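Local coordinates for protein UDP-N-Acetylenolpyruvylglucosamine Reductase (Thermus caldophilus, PDB 2GQT) that probably reduces UDP-N-acetylenolpyruvylglucosamine to UDP-N-acetylmuramate with NADPH, using a bound FAD, in the formation of the bacterial cell wall, at residues L25-T30 with V62-G67; V9-Y14 with R43-G48; G76-G81 with A107-A112. All coordinates share one frame; numbering follows the deposited sequence.

Interaction 1: L25-T30 with V62-G67; sequences LWTVET and VIRLAG
Four backbone hydrogen bonds pair Leu25-Val28 with Val62-Ala66, strands 25-28 and 62-65 running parallel at the centre of the mixed sheet 5-10, 22-28, 61-65, 42-44. Trp26 donates to Val62 O and accepts from Arg64 N; Val28 N then reaches Arg64 O, and Val28 O takes Ala66 N at 2.8 Å, carrying the pairing just past the strand end.

The polar side-chain contact is Arg64 with Thr27. Arg64 NE and NH2 both donate to Thr27 OG1, at 3.0 Å and 2.7 Å, the oxygen lying in the guanidinium plane. With OG1 beside its own backbone N (chi1 -57°), Thr27 offers that oxygen to the guanidinium edge and turns CG2 to Ala66 CB.

Leu25 packs on the arginine, crossing its side chain at about a right angle, with Leu25 CD1 3.3 Å from Arg64 CG and CD2 over one guanidinium face, toward its rim. Apolar pairs are Leu25 CD1 with Val62 CG1, at 3.9 Å, and, on the other face of the sheet, Val28 CG2 with Ile63 CG2; helix 31-37 covers Trp26 and Val28.

Held so, the arginine is probably restrained in position and rotation; a neutral hydroxyl would leave its charge uncompensated within this contact.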
loop_
_atom_site.group_PDB
_atom_site.type_symbol
_atom_site.label_atom_id
_atom_site.label_comp_id
_atom_site.label_asym_id
_atom_site.label_seq_id
_atom_site.Cartn_x
_atom_site.Cartn_y
_atom_site.Cartn_z
ATOM N N LEU A 25 13.807 -9.869 8.176
ATOM C CA LEU A 25 12.383 -9.716 8.430
ATOM C C LEU A 25 12.014 -10.187 9.831
ATOM O O LEU A 25 12.239 -11.341 10.178
ATOM C CB LEU A 25 11.578 -10.483 7.378
ATOM C CG LEU A 25 10.059 -10.315 7.355
ATOM C CD1 LEU A 25 9.678 -8.895 6.954
ATOM C CD2 LEU A 25 9.470 -11.317 6.386
ATOM N N TRP A 26 11.410 -9.291 10.606
ATOM C CA TRP A 26 10.891 -9.579 11.938
ATOM C C TRP A 26 9.368 -9.662 11.874
ATOM O O TRP A 26 8.710 -8.662 11.597
ATOM C CB TRP A 26 11.287 -8.442 12.886
ATOM C CG TRP A 26 12.741 -8.402 13.209
ATOM C CD1 TRP A 26 13.774 -8.237 12.339
ATOM C CD2 TRP A 26 13.325 -8.530 14.509
ATOM N NE1 TRP A 26 14.977 -8.272 13.015
ATOM C CE2 TRP A 26 14.724 -8.446 14.350
ATOM C CE3 TRP A 26 12.800 -8.709 15.793
ATOM C CZ2 TRP A 26 15.608 -8.539 15.429
ATOM C CZ3 TRP A 26 13.681 -8.805 16.868
ATOM C CH2 TRP A 26 15.065 -8.715 16.677
ATOM N N THR A 27 8.807 -10.845 12.116
ATOM C CA THR A 27 7.356 -11.020 12.110
ATOM C C THR A 27 6.861 -10.966 13.549
ATOM O O THR A 27 7.181 -11.839 14.360
ATOM C CB THR A 27 6.944 -12.330 11.402
ATOM O OG1 THR A 27 7.475 -12.327 10.074
ATOM C CG2 THR A 27 5.432 -12.446 11.321
ATOM N N VAL A 28 6.113 -9.909 13.854
ATOM C CA VAL A 28 5.671 -9.566 15.207
ATOM C C VAL A 28 4.221 -9.995 15.404
ATOM O O VAL A 28 3.374 -9.668 14.582
ATOM C CB VAL A 28 5.785 -8.022 15.422
ATOM C CG1 VAL A 28 5.021 -7.576 16.662
ATOM C CG2 VAL A 28 7.252 -7.600 15.505
ATOM N N GLU A 29 3.935 -10.698 16.500
ATOM C CA GLU A 29 2.579 -11.173 16.779
ATOM C C GLU A 29 1.924 -10.558 18.012
ATOM O O GLU A 29 0.719 -10.709 18.212
ATOM C CB GLU A 29 2.573 -12.692 16.926
ATOM C CG GLU A 29 2.872 -13.434 15.638
ATOM C CD GLU A 29 2.702 -14.935 15.775
ATOM O OE1 GLU A 29 2.697 -15.439 16.918
ATOM O OE2 GLU A 29 2.580 -15.610 14.736
ATOM N N THR A 30 2.713 -9.875 18.835
ATOM C CA THR A 30 2.230 -9.358 20.114
ATOM C C THR A 30 2.781 -7.966 20.387
ATOM O O THR A 30 3.765 -7.538 19.781
ATOM C CB THR A 30 2.646 -10.258 21.304
ATOM O OG1 THR A 30 4.062 -10.169 21.493
ATOM C CG2 THR A 30 2.252 -11.716 21.070
ATOM N N VAL A 62 13.173 -5.147 9.195
ATOM C CA VAL A 62 11.921 -4.949 8.471
ATOM C C VAL A 62 10.827 -5.690 9.237
ATOM O O VAL A 62 10.879 -6.910 9.378
ATOM C CB VAL A 62 12.028 -5.417 7.001
ATOM C CG1 VAL A 62 10.703 -5.233 6.293
ATOM C CG2 VAL A 62 13.102 -4.619 6.277
ATOM N N ILE A 63 9.863 -4.940 9.757
ATOM C CA ILE A 63 8.829 -5.468 10.633
ATOM C C ILE A 63 7.535 -5.733 9.867
ATOM O O ILE A 63 7.048 -4.866 9.127
ATOM C CB ILE A 63 8.554 -4.501 11.799
ATOM C CG1 ILE A 63 9.804 -4.346 12.673
ATOM C CG2 ILE A 63 7.374 -4.977 12.635
ATOM C CD1 ILE A 63 9.695 -3.274 13.726
ATOM N N ARG A 64 7.012 -6.943 10.041
ATOM C CA ARG A 64 5.689 -7.348 9.550
ATOM C C ARG A 64 4.799 -7.578 10.758
ATOM O O ARG A 64 5.207 -8.239 11.717
ATOM C CB ARG A 64 5.777 -8.678 8.791
ATOM C CG ARG A 64 6.392 -8.636 7.423
ATOM C CD ARG A 64 6.136 -9.955 6.711
ATOM N NE ARG A 64 6.343 -11.151 7.536
ATOM C CZ ARG A 64 6.032 -12.378 7.136
ATOM N NH1 ARG A 64 5.499 -12.564 5.932
ATOM N NH2 ARG A 64 6.253 -13.421 7.922
ATOM N N LEU A 65 3.573 -7.073 10.693
ATOM C CA LEU A 65 2.610 -7.240 11.770
ATOM C C LEU A 65 1.691 -8.406 11.491
ATOM O O LEU A 65 0.976 -8.419 10.485
ATOM C CB LEU A 65 1.792 -5.965 11.943
ATOM C CG LEU A 65 2.555 -4.670 12.223
ATOM C CD1 LEU A 65 1.579 -3.516 12.214
ATOM C CD2 LEU A 65 3.318 -4.733 13.544
ATOM N N ALA A 66 1.725 -9.383 12.383
ATOM C CA ALA A 66 0.880 -10.562 12.259
ATOM C C ALA A 66 0.223 -10.843 13.613
ATOM O O ALA A 66 0.087 -9.931 14.425
ATOM C CB ALA A 66 1.706 -11.747 11.757
ATOM N N GLY A 67 -0.205 -12.083 13.860
ATOM C CA GLY A 67 -0.790 -12.441 15.155
ATOM C C GLY A 67 -1.950 -11.538 15.528
ATOM O O GLY A 67 -2.890 -11.375 14.757
#

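Interaction 2: V9-Y14 with R43-G48; sequences VLLKDY and RVLGNG. With FAD (flavin-adenine dinucleotide), chain C.
A small apolar and water-mediated contact brings Leu11 and Tyr14, in the turn after strand 5-10, against Leu45 and the glycine-rich turn after strand 42-44, which holds the FAD pyrophosphate. Leu45 CG, anti to the backbone N (chi1 173°), reaches toward 9-14; chi2 (67°) then sets CD1 near FAD O2A, while Leu45 CD2 meets Tyr14 CB at 3.9 Å and Leu11 CD2 at 4.2 Å. The two leucine side chains pass one another pointing opposite ways.

A water bridges the backbones, 2.8 Å from both Tyr14 O and Gly46 O. Gly48 CA also approaches Tyr14 O at 3.6 Å, where a side chain on Gly48 would collide with that oxygen.

On its ligand side the turn offers backbone N-H groups to both phosphates. Gly46 N and Gly48 N both bind FAD O2A, and Asn47 N reaches FAD O1P at 2.9 Å with an angle of 168° at the hydrogen. FAD O2B donates to Val44 O at 2.6 Å, and Val44 CG1 packs on the adenine.

Strands 5-10 and 42-44 are the outermost of their sheet; strands 22-28 and 61-65 lie between them and supply Leu25, Val62 and Arg64 to this cluster, while Leu51 and Val53 of strand 51-53 border it.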
loop_
_atom_site.group_PDB
_atom_site.type_symbol
_atom_site.label_atom_id
_atom_site.label_comp_id
_atom_site.label_asym_id
_atom_site.label_seq_id
_atom_site.Cartn_x
_atom_site.Cartn_y
_atom_site.Cartn_z
ATOM N N VAL A 9 15.364 -12.689 4.184
ATOM C CA VAL A 9 14.522 -12.898 3.007
ATOM C C VAL A 9 15.025 -12.041 1.848
ATOM O O VAL A 9 15.891 -11.191 2.031
ATOM C CB VAL A 9 13.027 -12.573 3.295
ATOM C CG1 VAL A 9 12.519 -13.379 4.481
ATOM C CG2 VAL A 9 12.817 -11.068 3.529
ATOM N N LEU A 10 14.477 -12.276 0.660
ATOM C CA LEU A 10 14.631 -11.350 -0.458
ATOM C C LEU A 10 13.311 -10.605 -0.609
ATOM O O LEU A 10 12.257 -11.231 -0.744
ATOM C CB LEU A 10 14.963 -12.102 -1.746
ATOM C CG LEU A 10 16.324 -12.814 -1.772
ATOM C CD1 LEU A 10 16.461 -13.657 -3.027
ATOM C CD2 LEU A 10 17.481 -11.818 -1.657
ATOM N N LEU A 11 13.359 -9.275 -0.586
ATOM C CA LEU A 11 12.122 -8.492 -0.628
ATOM C C LEU A 11 11.365 -8.583 -1.958
ATOM O O LEU A 11 10.184 -8.223 -2.019
ATOM C CB LEU A 11 12.350 -7.045 -0.172
ATOM C CG LEU A 11 12.599 -6.878 1.336
ATOM C CD1 LEU A 11 12.985 -5.446 1.699
ATOM C CD2 LEU A 11 11.404 -7.332 2.180
ATOM N N LYS A 12 12.010 -9.118 -2.997
ATOM C CA LYS A 12 11.324 -9.448 -4.245
ATOM C C LYS A 12 10.131 -10.370 -4.001
ATOM O O LYS A 12 9.156 -10.342 -4.754
ATOM C CB LYS A 12 12.279 -10.092 -5.259
ATOM C CG LYS A 12 12.705 -11.538 -4.930
ATOM C CD LYS A 12 13.559 -12.184 -6.036
ATOM C CE LYS A 12 13.870 -13.662 -5.751
ATOM N NZ LYS A 12 12.694 -14.573 -5.910
ATOM N N ASP A 13 10.211 -11.189 -2.951
ATOM C CA ASP A 13 9.152 -12.134 -2.641
ATOM C C ASP A 13 8.019 -11.518 -1.820
ATOM O O ASP A 13 7.005 -12.180 -1.600
ATOM C CB ASP A 13 9.729 -13.359 -1.911
ATOM C CG ASP A 13 10.725 -14.143 -2.764
ATOM O OD1 ASP A 13 10.509 -14.269 -3.984
ATOM O OD2 ASP A 13 11.722 -14.640 -2.200
ATOM N N TYR A 14 8.186 -10.262 -1.391
ATOM C CA TYR A 14 7.275 -9.590 -0.449
ATOM C C TYR A 14 6.736 -8.281 -0.983
ATOM O O TYR A 14 6.221 -7.461 -0.224
ATOM C CB TYR A 14 7.985 -9.322 0.872
ATOM C CG TYR A 14 8.253 -10.577 1.646
ATOM C CD1 TYR A 14 9.370 -11.351 1.370
ATOM C CD2 TYR A 14 7.385 -11.000 2.650
ATOM C CE1 TYR A 14 9.621 -12.516 2.065
ATOM C CE2 TYR A 14 7.630 -12.166 3.355
ATOM C CZ TYR A 14 8.752 -12.916 3.054
ATOM O OH TYR A 14 9.019 -14.076 3.740
ATOM N N ARG A 43 12.085 -0.539 9.637
ATOM C CA ARG A 43 11.069 -0.111 8.685
ATOM C C ARG A 43 9.877 -1.044 8.878
ATOM O O ARG A 43 10.039 -2.151 9.393
ATOM C CB ARG A 43 11.580 -0.263 7.253
ATOM C CG ARG A 43 12.835 0.529 6.925
ATOM C CD ARG A 43 13.269 0.241 5.508
ATOM N NE ARG A 43 14.587 0.794 5.222
ATOM C CZ ARG A 43 14.816 1.836 4.432
ATOM N NH1 ARG A 43 13.819 2.462 3.817
ATOM N NH2 ARG A 43 16.062 2.243 4.251
ATOM N N VAL A 44 8.686 -0.608 8.480
ATOM C CA VAL A 44 7.508 -1.475 8.523
ATOM C C VAL A 44 7.114 -1.854 7.100
ATOM O O VAL A 44 7.025 -1.004 6.203
ATOM C CB VAL A 44 6.308 -0.818 9.242
ATOM C CG1 VAL A 44 5.148 -1.804 9.376
ATOM C CG2 VAL A 44 6.717 -0.308 10.600
ATOM N N LEU A 45 6.896 -3.146 6.896
ATOM C CA LEU A 45 6.426 -3.655 5.623
ATOM C C LEU A 45 4.963 -4.047 5.734
ATOM O O LEU A 45 4.597 -4.834 6.623
ATOM C CB LEU A 45 7.264 -4.868 5.214
ATOM C CG LEU A 45 6.856 -5.685 3.991
ATOM C CD1 LEU A 45 7.024 -4.890 2.700
ATOM C CD2 LEU A 45 7.659 -6.975 3.967
ATOM N N GLY A 46 4.132 -3.502 4.843
ATOM C CA GLY A 46 2.731 -3.911 4.739
ATOM C C GLY A 46 2.630 -4.988 3.675
ATOM O O GLY A 46 3.408 -5.942 3.674
ATOM N N ASN A 47 1.698 -4.819 2.740
ATOM C CA ASN A 47 1.565 -5.773 1.646
ATOM C C ASN A 47 2.569 -5.559 0.506
ATOM O O ASN A 47 2.526 -6.267 -0.496
ATOM C CB ASN A 47 0.137 -5.792 1.105
ATOM C CG ASN A 47 -0.194 -7.089 0.393
ATOM O OD1 ASN A 47 0.175 -8.177 0.849
ATOM N ND2 ASN A 47 -0.905 -6.977 -0.720
ATOM N N GLY A 48 3.473 -4.593 0.662
ATOM C CA GLY A 48 4.508 -4.349 -0.333
ATOM C C GLY A 48 3.981 -3.864 -1.673
ATOM O O GLY A 48 4.654 -4.073 -2.687
HETATM P PA FAD C . 3.628 -1.125 1.606
HETATM O O1A FAD C . 3.821 -0.988 0.154
HETATM O O2A FAD C . 4.064 -2.356 2.303
HETATM O O5B FAD C . 4.274 0.102 2.376
HETATM C C5B FAD C . 4.009 1.435 1.923
HETATM C C4B FAD C . 4.417 2.431 2.987
HETATM O O4B FAD C . 3.578 2.237 4.144
HETATM C C3B FAD C . 5.865 2.279 3.474
HETATM O O3B FAD C . 6.337 3.576 3.844
HETATM C C2B FAD C . 5.701 1.402 4.709
HETATM O O2B FAD C . 6.773 1.571 5.636
HETATM C C1B FAD C . 4.423 1.968 5.291
HETATM N N9A FAD C . 3.680 1.063 6.193
HETATM C C8A FAD C . 3.177 -0.144 5.888
HETATM N N7A FAD C . 2.552 -0.636 6.960
HETATM C C5A FAD C . 2.632 0.271 7.941
HETATM C C6A FAD C . 2.204 0.330 9.272
HETATM N N6A FAD C . 1.503 -0.652 9.854
HETATM N N1A FAD C . 2.488 1.436 9.988
HETATM C C2A FAD C . 3.185 2.449 9.454
HETATM N N3A FAD C . 3.630 2.438 8.200
HETATM C C4A FAD C . 3.361 1.352 7.449
HETATM N N1 FAD C . -3.007 3.234 -3.991
HETATM C C2 FAD C . -4.053 4.126 -3.889
HETATM O O2 FAD C . -3.973 5.072 -3.119
HETATM N N3 FAD C . -5.184 3.964 -4.684
HETATM C C4 FAD C . -5.308 2.902 -5.571
HETATM O O4 FAD C . -6.332 2.785 -6.252
HETATM C C4X FAD C . -4.249 2.000 -5.660
HETATM N N5 FAD C . -4.325 0.927 -6.544
HETATM C C5X FAD C . -3.285 -0.011 -6.577
HETATM C C6 FAD C . -3.401 -1.120 -7.416
HETATM C C7 FAD C . -2.394 -2.080 -7.467
HETATM C C7M FAD C . -2.550 -3.296 -8.387
HETATM C C8 FAD C . -1.256 -1.916 -6.671
HETATM C C8M FAD C . -0.131 -2.960 -6.716
HETATM C C9 FAD C . -1.137 -0.804 -5.840
HETATM C C9A FAD C . -2.145 0.159 -5.782
HETATM N N10 FAD C . -2.038 1.284 -4.948
HETATM C C10 FAD C . -3.107 2.174 -4.872
HETATM C "C1'" FAD C . -0.811 1.570 -4.160
HETATM C "C2'" FAD C . -0.798 0.842 -2.806
HETATM O "O2'" FAD C . -1.722 -0.264 -2.810
HETATM C "C3'" FAD C . -1.160 1.767 -1.642
HETATM O "O3'" FAD C . -0.193 2.822 -1.544
HETATM C "C4'" FAD C . -1.262 1.001 -0.317
HETATM O "O4'" FAD C . -1.812 1.861 0.683
HETATM C "C5'" FAD C . 0.075 0.453 0.175
HETATM O "O5'" FAD C . -0.210 -0.396 1.288
HETATM P P FAD C . 0.746 -1.636 1.596
HETATM O O1P FAD C . 0.219 -2.274 2.818
HETATM O O2P FAD C . 0.984 -2.457 0.390
HETATM O O3P FAD C . 2.078 -0.831 1.993
HETATM O O HOH W 1 4.757 -7.886 2.089
#

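Interaction 3: G76-G81 with A107-A112; sequences GWVGAG and AQVGGA. With FAD (flavin-adenine dinucleotide), chain C.
Val109 and Gln108, at the start of helix 109-114, approach Ala80 and Gly81, just after strand 77-79, with their CB atoms directed toward them, and Ala80 O lies close to both. Val109 CB is 3.6 Å from Ala80 O, and CG1, anti to the backbone N (chi1 165°), lies near Ala80 CA. The other methyl, Val109 CG2, meets Val78 CG1 at 4.2 Å, the two valine side chains crossing at about a right angle. Val165 of strand 161-171 and Leu87 of helix 84-93 touch both valines and extend this apolar cluster.

Gln108, the N-cap residue, packs on the backbone of Gly81. Its chain is extended beyond CG (chi2 -178°), with Gln108 CG and CD each 3.6 Å from Gly81 O and Gln108 OE1 3.4 Å from Gly81 CA. Gln108 CB rests 3.6 Å from Ala80 O. An alanine here would keep that CB contact but strip the amide and CG from Gly81, and would probably leave a gap beside the glycine backbone.

The direct bond between the segments is Gly110 N to Ala80 O, 2.9 Å, with the donor in the carbonyl plane on a lone pair. Ala80 CB flanks Gly110, where a CB would lie tight against Ala80 CB and clash with FAD N6A. Gly111 is similarly constrained by FAD O1P.

On the cofactor side, Gln108 N donates to FAD O1P at 2.9 Å, while FAD O4' donates weakly to Gly111 O. The helix N-terminus thus offers one amide to Ala80 O and another to the FAD phosphate, and this second, N-cap amide probably helps to offset the phosphate's negative charge.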
loop_
_atom_site.group_PDB
_atom_site.type_symbol
_atom_site.label_atom_id
_atom_site.label_comp_id
_atom_site.label_asym_id
_atom_site.label_seq_id
_atom_site.Cartn_x
_atom_site.Cartn_y
_atom_site.Cartn_z
ATOM N N GLY A 76 -15.445 -3.007 15.896
ATOM C CA GLY A 76 -14.491 -2.742 16.969
ATOM C C GLY A 76 -13.115 -2.447 16.410
ATOM O O GLY A 76 -12.980 -1.726 15.424
ATOM N N TRP A 77 -12.092 -3.000 17.047
ATOM C CA TRP A 77 -10.731 -2.762 16.594
ATOM C C TRP A 77 -10.350 -3.698 15.463
ATOM O O TRP A 77 -10.701 -4.892 15.465
ATOM C CB TRP A 77 -9.754 -2.879 17.761
ATOM C CG TRP A 77 -9.838 -1.694 18.681
ATOM C CD1 TRP A 77 -10.560 -1.597 19.836
ATOM C CD2 TRP A 77 -9.213 -0.423 18.486
ATOM N NE1 TRP A 77 -10.405 -0.345 20.382
ATOM C CE2 TRP A 77 -9.584 0.396 19.572
ATOM C CE3 TRP A 77 -8.361 0.102 17.499
ATOM C CZ2 TRP A 77 -9.122 1.713 19.710
ATOM C CZ3 TRP A 77 -7.910 1.410 17.630
ATOM C CH2 TRP A 77 -8.302 2.202 18.720
ATOM N N VAL A 78 -9.629 -3.130 14.499
ATOM C CA VAL A 78 -9.202 -3.824 13.302
ATOM C C VAL A 78 -7.679 -3.753 13.250
ATOM O O VAL A 78 -7.109 -2.669 13.193
ATOM C CB VAL A 78 -9.824 -3.156 12.041
ATOM C CG1 VAL A 78 -9.240 -3.710 10.751
ATOM C CG2 VAL A 78 -11.348 -3.292 12.052
ATOM N N GLY A 79 -7.007 -4.892 13.293
ATOM C CA GLY A 79 -5.552 -4.910 13.285
ATOM C C GLY A 79 -4.953 -4.353 12.007
ATOM O O GLY A 79 -5.491 -4.553 10.927
ATOM N N ALA A 80 -3.829 -3.651 12.131
ATOM C CA ALA A 80 -3.211 -3.008 10.971
ATOM C C ALA A 80 -2.610 -3.978 9.961
ATOM O O ALA A 80 -2.386 -3.605 8.810
ATOM C CB ALA A 80 -2.173 -2.012 11.417
ATOM N N GLY A 81 -2.326 -5.207 10.397
ATOM C CA GLY A 81 -1.839 -6.248 9.492
ATOM C C GLY A 81 -2.926 -6.927 8.679
ATOM O O GLY A 81 -2.620 -7.738 7.808
ATOM N N ALA A 107 -3.754 -3.344 -0.188
ATOM C CA ALA A 107 -3.012 -2.835 0.951
ATOM C C ALA A 107 -3.275 -3.649 2.210
ATOM O O ALA A 107 -4.365 -4.214 2.373
ATOM C CB ALA A 107 -3.438 -1.405 1.210
ATOM N N GLN A 108 -2.322 -3.652 3.141
ATOM C CA GLN A 108 -2.685 -3.861 4.538
ATOM C C GLN A 108 -3.278 -2.559 5.076
ATOM O O GLN A 108 -2.986 -1.468 4.575
ATOM C CB GLN A 108 -1.478 -4.250 5.380
ATOM C CG GLN A 108 -1.058 -5.692 5.223
ATOM C CD GLN A 108 0.111 -6.044 6.108
ATOM O OE1 GLN A 108 0.418 -5.333 7.078
ATOM N NE2 GLN A 108 0.765 -7.162 5.794
ATOM N N VAL A 109 -4.091 -2.679 6.119
ATOM C CA VAL A 109 -4.667 -1.505 6.769
ATOM C C VAL A 109 -3.601 -0.461 7.130
ATOM O O VAL A 109 -3.778 0.740 6.869
ATOM C CB VAL A 109 -5.474 -1.922 8.022
ATOM C CG1 VAL A 109 -5.773 -0.725 8.927
ATOM C CG2 VAL A 109 -6.754 -2.591 7.605
ATOM N N GLY A 110 -2.485 -0.898 7.709
ATOM C CA GLY A 110 -1.459 0.057 8.123
ATOM C C GLY A 110 -0.867 0.821 6.947
ATOM O O GLY A 110 -0.595 2.022 7.043
ATOM N N GLY A 111 -0.628 0.122 5.842
ATOM C CA GLY A 111 -0.116 0.738 4.621
ATOM C C GLY A 111 -1.120 1.684 3.989
ATOM O O GLY A 111 -0.743 2.726 3.444
ATOM N N ALA A 112 -2.400 1.321 4.051
ATOM C CA ALA A 112 -3.466 2.174 3.535
ATOM C C ALA A 112 -3.578 3.462 4.357
ATOM O O ALA A 112 -3.870 4.522 3.807
ATOM C CB ALA A 112 -4.790 1.434 3.539
HETATM P PA FAD C . 3.628 -1.125 1.606
HETATM O O1A FAD C . 3.821 -0.988 0.154
HETATM O O2A FAD C . 4.064 -2.356 2.303
HETATM O O5B FAD C . 4.274 0.102 2.376
HETATM C C5B FAD C . 4.009 1.435 1.923
HETATM C C4B FAD C . 4.417 2.431 2.987
HETATM O O4B FAD C . 3.578 2.237 4.144
HETATM C C3B FAD C . 5.865 2.279 3.474
HETATM O O3B FAD C . 6.337 3.576 3.844
HETATM C C2B FAD C . 5.701 1.402 4.709
HETATM O O2B FAD C . 6.773 1.571 5.636
HETATM C C1B FAD C . 4.423 1.968 5.291
HETATM N N9A FAD C . 3.680 1.063 6.193
HETATM C C8A FAD C . 3.177 -0.144 5.888
HETATM N N7A FAD C . 2.552 -0.636 6.960
HETATM C C5A FAD C . 2.632 0.271 7.941
HETATM C C6A FAD C . 2.204 0.330 9.272
HETATM N N6A FAD C . 1.503 -0.652 9.854
HETATM N N1A FAD C . 2.488 1.436 9.988
HETATM C C2A FAD C . 3.185 2.449 9.454
HETATM N N3A FAD C . 3.630 2.438 8.200
HETATM C C4A FAD C . 3.361 1.352 7.449
HETATM N N1 FAD C . -3.007 3.234 -3.991
HETATM C C2 FAD C . -4.053 4.126 -3.889
HETATM O O2 FAD C . -3.973 5.072 -3.119
HETATM N N3 FAD C . -5.184 3.964 -4.684
HETATM C C4 FAD C . -5.308 2.902 -5.571
HETATM O O4 FAD C . -6.332 2.785 -6.252
HETATM C C4X FAD C . -4.249 2.000 -5.660
HETATM N N5 FAD C . -4.325 0.927 -6.544
HETATM C C5X FAD C . -3.285 -0.011 -6.577
HETATM C C6 FAD C . -3.401 -1.120 -7.416
HETATM C C7 FAD C . -2.394 -2.080 -7.467
HETATM C C7M FAD C . -2.550 -3.296 -8.387
HETATM C C8 FAD C . -1.256 -1.916 -6.671
HETATM C C8M FAD C . -0.131 -2.960 -6.716
HETATM C C9 FAD C . -1.137 -0.804 -5.840
HETATM C C9A FAD C . -2.145 0.159 -5.782
HETATM N N10 FAD C . -2.038 1.284 -4.948
HETATM C C10 FAD C . -3.107 2.174 -4.872
HETATM C "C1'" FAD C . -0.811 1.570 -4.160
HETATM C "C2'" FAD C . -0.798 0.842 -2.806
HETATM O "O2'" FAD C . -1.722 -0.264 -2.810
HETATM C "C3'" FAD C . -1.160 1.767 -1.642
HETATM O "O3'" FAD C . -0.193 2.822 -1.544
HETATM C "C4'" FAD C . -1.262 1.001 -0.317
HETATM O "O4'" FAD C . -1.812 1.861 0.683
HETATM C "C5'" FAD C . 0.075 0.453 0.175
HETATM O "O5'" FAD C . -0.210 -0.396 1.288
HETATM P P FAD C . 0.746 -1.636 1.596
HETATM O O1P FAD C . 0.219 -2.274 2.818
HETATM O O2P FAD C . 0.984 -2.457 0.390
HETATM O O3P FAD C . 2.078 -0.831 1.993
#

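Overall arrangement
Interactions 2 and 3 both bind the pyrophosphate of FAD, while interaction 1 touches the cofactor through Leu65. Interactions 1 and 2, with centres about 11 Å apart, share one sheet: Ile63 N lies 2.8 Å from Arg43 O, and Ile63 O the same distance from Leu45 N, probable hydrogen bonds that tie strand 61-65 to strand 42-44. Arg64 NH1 also packs on Tyr14 CE2. Interactions 2 and 3 have centres about 16 Å apart, yet both supply backbone N-H groups to FAD O1P, and Gln108 NE2 comes within 3.6 Å of Gly46 C. Interactions 1 and 3, centres about 13 Å apart, meet where Leu65 CD1 approaches Ala80 CB. All three lie away from the active-site residues Arg152 and Cys199.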